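Local coordinates for protein SAM dependent methyltransferase (Aquifex aeolicus, PDB 3DH0) that binds S-adenosylmethionine and probably transfers its methyl group to an acceptor, as expected of a methyltransferase with a Rossmann-like fold, at residues K134-K145 / K183-V193. Numbering follows the deposited sequence.
Sequences KPFAYLAIIDWK and KYCFGVYAMIV
K145 meets segment 183-193 twice: its backbone N donates to Y184 O (2.8 Å), and its side chain, bent at chi2 and chi3 (96° and 88°), curls back until NZ lies 2.9 Å from C185 O. That ammonium hydrogen bond arrives above the carbonyl plane, 45° out of it, and not on a lone pair. Cutting the side chain back to an alanine here is likely to leave C185 O without its ammonium donor and to uncover the backbone carbonyl that CD and CE now pack against. Beside it, W144 turns the edge of its indole to Y184, CZ3 meeting CB at 3.6 Å near the ring plane, while C185 SG sits obliquely to the six-membered ring, 4.6 Å from its centroid. The F186 ring lies with one face under D143 O, which stands 3.5 Å above the plane and offset toward the rim; CG, placed between the backbone N and the carbonyl carbon, lays the ring beside that oxygen. Farther along, V188 CG1 packs alongside I141, and M191 CE rests over one face of the Y138 ring, 4.0 Å from CE2. Most of these side chains are carried on an antiparallel strand pair, in which L139-A190, I141-V188 and D143-F186 are hydrogen-bonded pairs with bonds running both ways. L139, I141, V188 and A190 share one face, where L168 of helix 161-170 touches the last three. D143 OD1 accepts from W144 N through its anti lone pair, and OD2 bonds H117, while the W144 side chain comes to about 6 Å from the bound S-adenosylmethionine. Strand 137-144 is flanked on its other edge by parallel strand 107-113, and the reversed strand 185-191 is inserted between it and edge strand 174-181, giving the 3-2-1-4-5-7-6 order that is the signature of class I Rossmann-like methyltransferases.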
loop_
_atom_site.group_PDB
_atom_site.type_symbol
_atom_site.label_atom_id
_atom_site.label_comp_id
_atom_site.label_asym_id
_atom_site.label_seq_id
_atom_site.Cartn_x
_atom_site.Cartn_y
_atom_site.Cartn_z
ATOM N N LYS A 134 5.688 2.217 14.111
ATOM C CA LYS A 134 6.069 2.974 15.300
ATOM C C LYS A 134 4.843 3.226 16.177
ATOM O O LYS A 134 3.708 3.098 15.730
ATOM C CB LYS A 134 6.707 4.308 14.912
ATOM C CG LYS A 134 7.953 4.147 14.081
ATOM C CD LYS A 134 8.786 5.406 13.979
ATOM C CE LYS A 134 10.060 5.089 13.213
ATOM N NZ LYS A 134 10.968 6.242 13.011
ATOM N N PRO A 135 5.053 3.593 17.450
ATOM C CA PRO A 135 3.900 3.841 18.323
ATOM C C PRO A 135 2.886 4.814 17.721
ATOM O O PRO A 135 1.691 4.734 18.016
ATOM C CB PRO A 135 4.552 4.373 19.594
ATOM C CG PRO A 135 5.827 3.601 19.642
ATOM C CD PRO A 135 6.312 3.717 18.205
ATOM N N PHE A 136 3.369 5.727 16.882
ATOM C CA PHE A 136 2.514 6.716 16.219
ATOM C C PHE A 136 1.845 6.068 15.004
ATOM O O PHE A 136 0.710 5.583 15.095
ATOM C CB PHE A 136 3.356 7.916 15.763
ATOM C CG PHE A 136 3.921 8.749 16.905
ATOM C CD1 PHE A 136 4.896 8.223 17.770
ATOM C CD2 PHE A 136 3.464 10.058 17.121
ATOM C CE1 PHE A 136 5.407 8.989 18.847
ATOM C CE2 PHE A 136 3.962 10.829 18.182
ATOM C CZ PHE A 136 4.943 10.288 19.054
ATOM N N ALA A 137 2.561 6.085 13.877
ATOM C CA ALA A 137 2.159 5.488 12.593
ATOM C C ALA A 137 0.757 5.667 12.037
ATOM O O ALA A 137 -0.243 5.443 12.728
ATOM C CB ALA A 137 2.498 3.992 12.596
ATOM N N TYR A 138 0.714 6.042 10.754
ATOM C CA TYR A 138 -0.542 6.227 10.013
ATOM C C TYR A 138 -0.694 5.084 9.008
ATOM O O TYR A 138 0.283 4.640 8.412
ATOM C CB TYR A 138 -0.551 7.536 9.212
ATOM C CG TYR A 138 -0.122 8.792 9.939
ATOM C CD1 TYR A 138 1.222 9.016 10.250
ATOM C CD2 TYR A 138 -1.048 9.802 10.233
ATOM C CE1 TYR A 138 1.639 10.215 10.822
ATOM C CE2 TYR A 138 -0.642 11.012 10.808
ATOM C CZ TYR A 138 0.706 11.213 11.094
ATOM O OH TYR A 138 1.136 12.428 11.600
ATOM N N LEU A 139 -1.919 4.618 8.817
ATOM C CA LEU A 139 -2.188 3.547 7.867
ATOM C C LEU A 139 -3.097 4.037 6.723
ATOM O O LEU A 139 -4.227 4.466 6.958
ATOM C CB LEU A 139 -2.841 2.376 8.596
ATOM C CG LEU A 139 -3.461 1.248 7.771
ATOM C CD1 LEU A 139 -2.506 0.757 6.708
ATOM C CD2 LEU A 139 -3.826 0.131 8.700
ATOM N N ALA A 140 -2.603 3.980 5.487
ATOM C CA ALA A 140 -3.387 4.418 4.336
ATOM C C ALA A 140 -3.755 3.254 3.427
ATOM O O ALA A 140 -2.931 2.772 2.661
ATOM C CB ALA A 140 -2.613 5.453 3.553
ATOM N N ILE A 141 -5.005 2.822 3.498
ATOM C CA ILE A 141 -5.466 1.703 2.684
ATOM C C ILE A 141 -6.380 2.161 1.545
ATOM O O ILE A 141 -7.426 2.756 1.780
ATOM C CB ILE A 141 -6.209 0.674 3.572
ATOM C CG1 ILE A 141 -5.279 0.219 4.695
ATOM C CG2 ILE A 141 -6.680 -0.496 2.742
ATOM C CD1 ILE A 141 -5.886 -0.771 5.632
ATOM N N ILE A 142 -5.979 1.872 0.311
ATOM C CA ILE A 142 -6.760 2.261 -0.866
ATOM C C ILE A 142 -7.197 1.064 -1.714
ATOM O O ILE A 142 -6.362 0.262 -2.129
ATOM C CB ILE A 142 -5.950 3.239 -1.767
ATOM C CG1 ILE A 142 -5.675 4.539 -1.008
ATOM C CG2 ILE A 142 -6.711 3.533 -3.054
ATOM C CD1 ILE A 142 -4.984 5.612 -1.830
ATOM N N ASP A 143 -8.497 0.944 -1.975
ATOM C CA ASP A 143 -8.981 -0.166 -2.792
ATOM C C ASP A 143 -10.237 0.095 -3.633
ATOM O O ASP A 143 -10.915 1.099 -3.452
ATOM C CB ASP A 143 -9.202 -1.407 -1.925
ATOM C CG ASP A 143 -8.674 -2.666 -2.590
ATOM O OD1 ASP A 143 -8.910 -2.829 -3.811
ATOM O OD2 ASP A 143 -8.019 -3.484 -1.903
ATOM N N TRP A 144 -10.539 -0.827 -4.550
ATOM C CA TRP A 144 -11.708 -0.709 -5.431
ATOM C C TRP A 144 -13.004 -0.781 -4.656
ATOM O O TRP A 144 -13.054 -1.407 -3.593
ATOM C CB TRP A 144 -11.760 -1.834 -6.464
ATOM C CG TRP A 144 -10.574 -1.961 -7.342
ATOM C CD1 TRP A 144 -9.557 -2.860 -7.217
ATOM C CD2 TRP A 144 -10.296 -1.190 -8.514
ATOM N NE1 TRP A 144 -8.660 -2.699 -8.247
ATOM C CE2 TRP A 144 -9.091 -1.681 -9.057
ATOM C CE3 TRP A 144 -10.950 -0.136 -9.160
ATOM C CZ2 TRP A 144 -8.528 -1.147 -10.224
ATOM C CZ3 TRP A 144 -10.389 0.394 -10.314
ATOM C CH2 TRP A 144 -9.195 -0.112 -10.834
ATOM N N LYS A 145 -14.053 -0.174 -5.217
ATOM C CA LYS A 145 -15.390 -0.157 -4.620
ATOM C C LYS A 145 -15.989 -1.561 -4.772
ATOM O O LYS A 145 -15.590 -2.311 -5.669
ATOM C CB LYS A 145 -16.268 0.873 -5.347
ATOM C CG LYS A 145 -16.954 1.871 -4.430
ATOM C CD LYS A 145 -16.181 3.176 -4.298
ATOM C CE LYS A 145 -16.568 4.166 -5.404
ATOM N NZ LYS A 145 -15.821 5.459 -5.308
ATOM N N LYS A 183 -14.143 7.990 -8.189
ATOM C CA LYS A 183 -15.091 7.109 -8.872
ATOM C C LYS A 183 -14.962 5.588 -8.840
ATOM O O LYS A 183 -15.962 4.892 -8.976
ATOM C CB LYS A 183 -15.182 7.529 -10.343
ATOM C CG LYS A 183 -16.056 8.744 -10.588
ATOM C CD LYS A 183 -15.325 9.863 -11.331
ATOM C CE LYS A 183 -16.212 11.122 -11.455
ATOM N NZ LYS A 183 -15.509 12.291 -12.087
ATOM N N TYR A 184 -13.761 5.048 -8.700
ATOM C CA TYR A 184 -13.642 3.593 -8.703
ATOM C C TYR A 184 -13.166 3.018 -7.389
ATOM O O TYR A 184 -13.400 1.850 -7.099
ATOM C CB TYR A 184 -12.678 3.126 -9.798
ATOM C CG TYR A 184 -13.087 3.448 -11.220
ATOM C CD1 TYR A 184 -12.537 4.548 -11.899
ATOM C CD2 TYR A 184 -13.979 2.620 -11.910
ATOM C CE1 TYR A 184 -12.858 4.807 -13.239
ATOM C CE2 TYR A 184 -14.311 2.868 -13.239
ATOM C CZ TYR A 184 -13.746 3.959 -13.905
ATOM O OH TYR A 184 -14.046 4.170 -15.237
ATOM N N CYS A 185 -12.488 3.833 -6.595
ATOM C CA CYS A 185 -11.962 3.352 -5.332
ATOM C C CYS A 185 -12.392 4.188 -4.150
ATOM O O CYS A 185 -13.064 5.211 -4.291
ATOM C CB CYS A 185 -10.439 3.351 -5.377
ATOM S SG CYS A 185 -9.770 3.050 -6.994
ATOM N N PHE A 186 -11.992 3.714 -2.977
ATOM C CA PHE A 186 -12.241 4.392 -1.724
ATOM C C PHE A 186 -10.911 4.402 -0.977
ATOM O O PHE A 186 -9.933 3.813 -1.423
ATOM C CB PHE A 186 -13.323 3.674 -0.920
ATOM C CG PHE A 186 -12.993 2.259 -0.574
ATOM C CD1 PHE A 186 -12.065 1.970 0.416
ATOM C CD2 PHE A 186 -13.630 1.210 -1.229
ATOM C CE1 PHE A 186 -11.775 0.654 0.752
ATOM C CE2 PHE A 186 -13.350 -0.110 -0.905
ATOM C CZ PHE A 186 -12.422 -0.392 0.086
ATOM N N GLY A 187 -10.863 5.095 0.145
ATOM C CA GLY A 187 -9.640 5.145 0.910
ATOM C C GLY A 187 -10.013 5.172 2.367
ATOM O O GLY A 187 -11.108 5.583 2.726
ATOM N N VAL A 188 -9.113 4.701 3.212
ATOM C CA VAL A 188 -9.367 4.704 4.639
ATOM C C VAL A 188 -8.152 5.239 5.378
ATOM O O VAL A 188 -7.017 4.892 5.080
ATOM C CB VAL A 188 -9.763 3.296 5.151
ATOM C CG1 VAL A 188 -9.105 2.238 4.315
ATOM C CG2 VAL A 188 -9.389 3.146 6.612
ATOM N N TYR A 189 -8.426 6.112 6.330
ATOM C CA TYR A 189 -7.422 6.772 7.141
ATOM C C TYR A 189 -7.445 6.094 8.493
ATOM O O TYR A 189 -8.471 6.088 9.169
ATOM C CB TYR A 189 -7.826 8.236 7.275
ATOM C CG TYR A 189 -6.790 9.203 7.792
ATOM C CD1 TYR A 189 -6.617 9.425 9.166
ATOM C CD2 TYR A 189 -6.066 9.987 6.903
ATOM C CE1 TYR A 189 -5.753 10.427 9.626
ATOM C CE2 TYR A 189 -5.208 10.978 7.350
ATOM C CZ TYR A 189 -5.055 11.202 8.702
ATOM O OH TYR A 189 -4.213 12.227 9.102
ATOM N N ALA A 190 -6.322 5.513 8.890
ATOM C CA ALA A 190 -6.265 4.842 10.175
ATOM C C ALA A 190 -4.945 5.099 10.863
ATOM O O ALA A 190 -3.910 5.264 10.215
ATOM C CB ALA A 190 -6.477 3.357 9.992
ATOM N N MET A 191 -4.988 5.142 12.187
ATOM C CA MET A 191 -3.788 5.371 12.983
ATOM C C MET A 191 -3.545 4.169 13.890
ATOM O O MET A 191 -4.468 3.641 14.521
ATOM C CB MET A 191 -3.931 6.662 13.806
ATOM C CG MET A 191 -2.695 7.035 14.598
ATOM S SD MET A 191 -2.816 8.662 15.404
ATOM C CE MET A 191 -1.700 9.624 14.361
ATOM N N ILE A 192 -2.296 3.730 13.940
ATOM C CA ILE A 192 -1.943 2.597 14.770
ATOM C C ILE A 192 -1.736 2.976 16.228
ATOM O O ILE A 192 -1.014 3.931 16.552
ATOM C CB ILE A 192 -0.714 1.896 14.204
ATOM C CG1 ILE A 192 -1.187 0.944 13.102
ATOM C CG2 ILE A 192 0.082 1.205 15.316
ATOM C CD1 ILE A 192 -0.116 0.062 12.530
ATOM N N VAL A 193 -2.398 2.208 17.094
ATOM C CA VAL A 193 -2.369 2.417 18.535
ATOM C C VAL A 193 -1.229 1.660 19.213
ATOM O O VAL A 193 -0.257 2.329 19.626
ATOM C CB VAL A 193 -3.715 1.965 19.182
ATOM C CG1 VAL A 193 -3.766 2.402 20.655
ATOM C CG2 VAL A 193 -4.903 2.535 18.395
#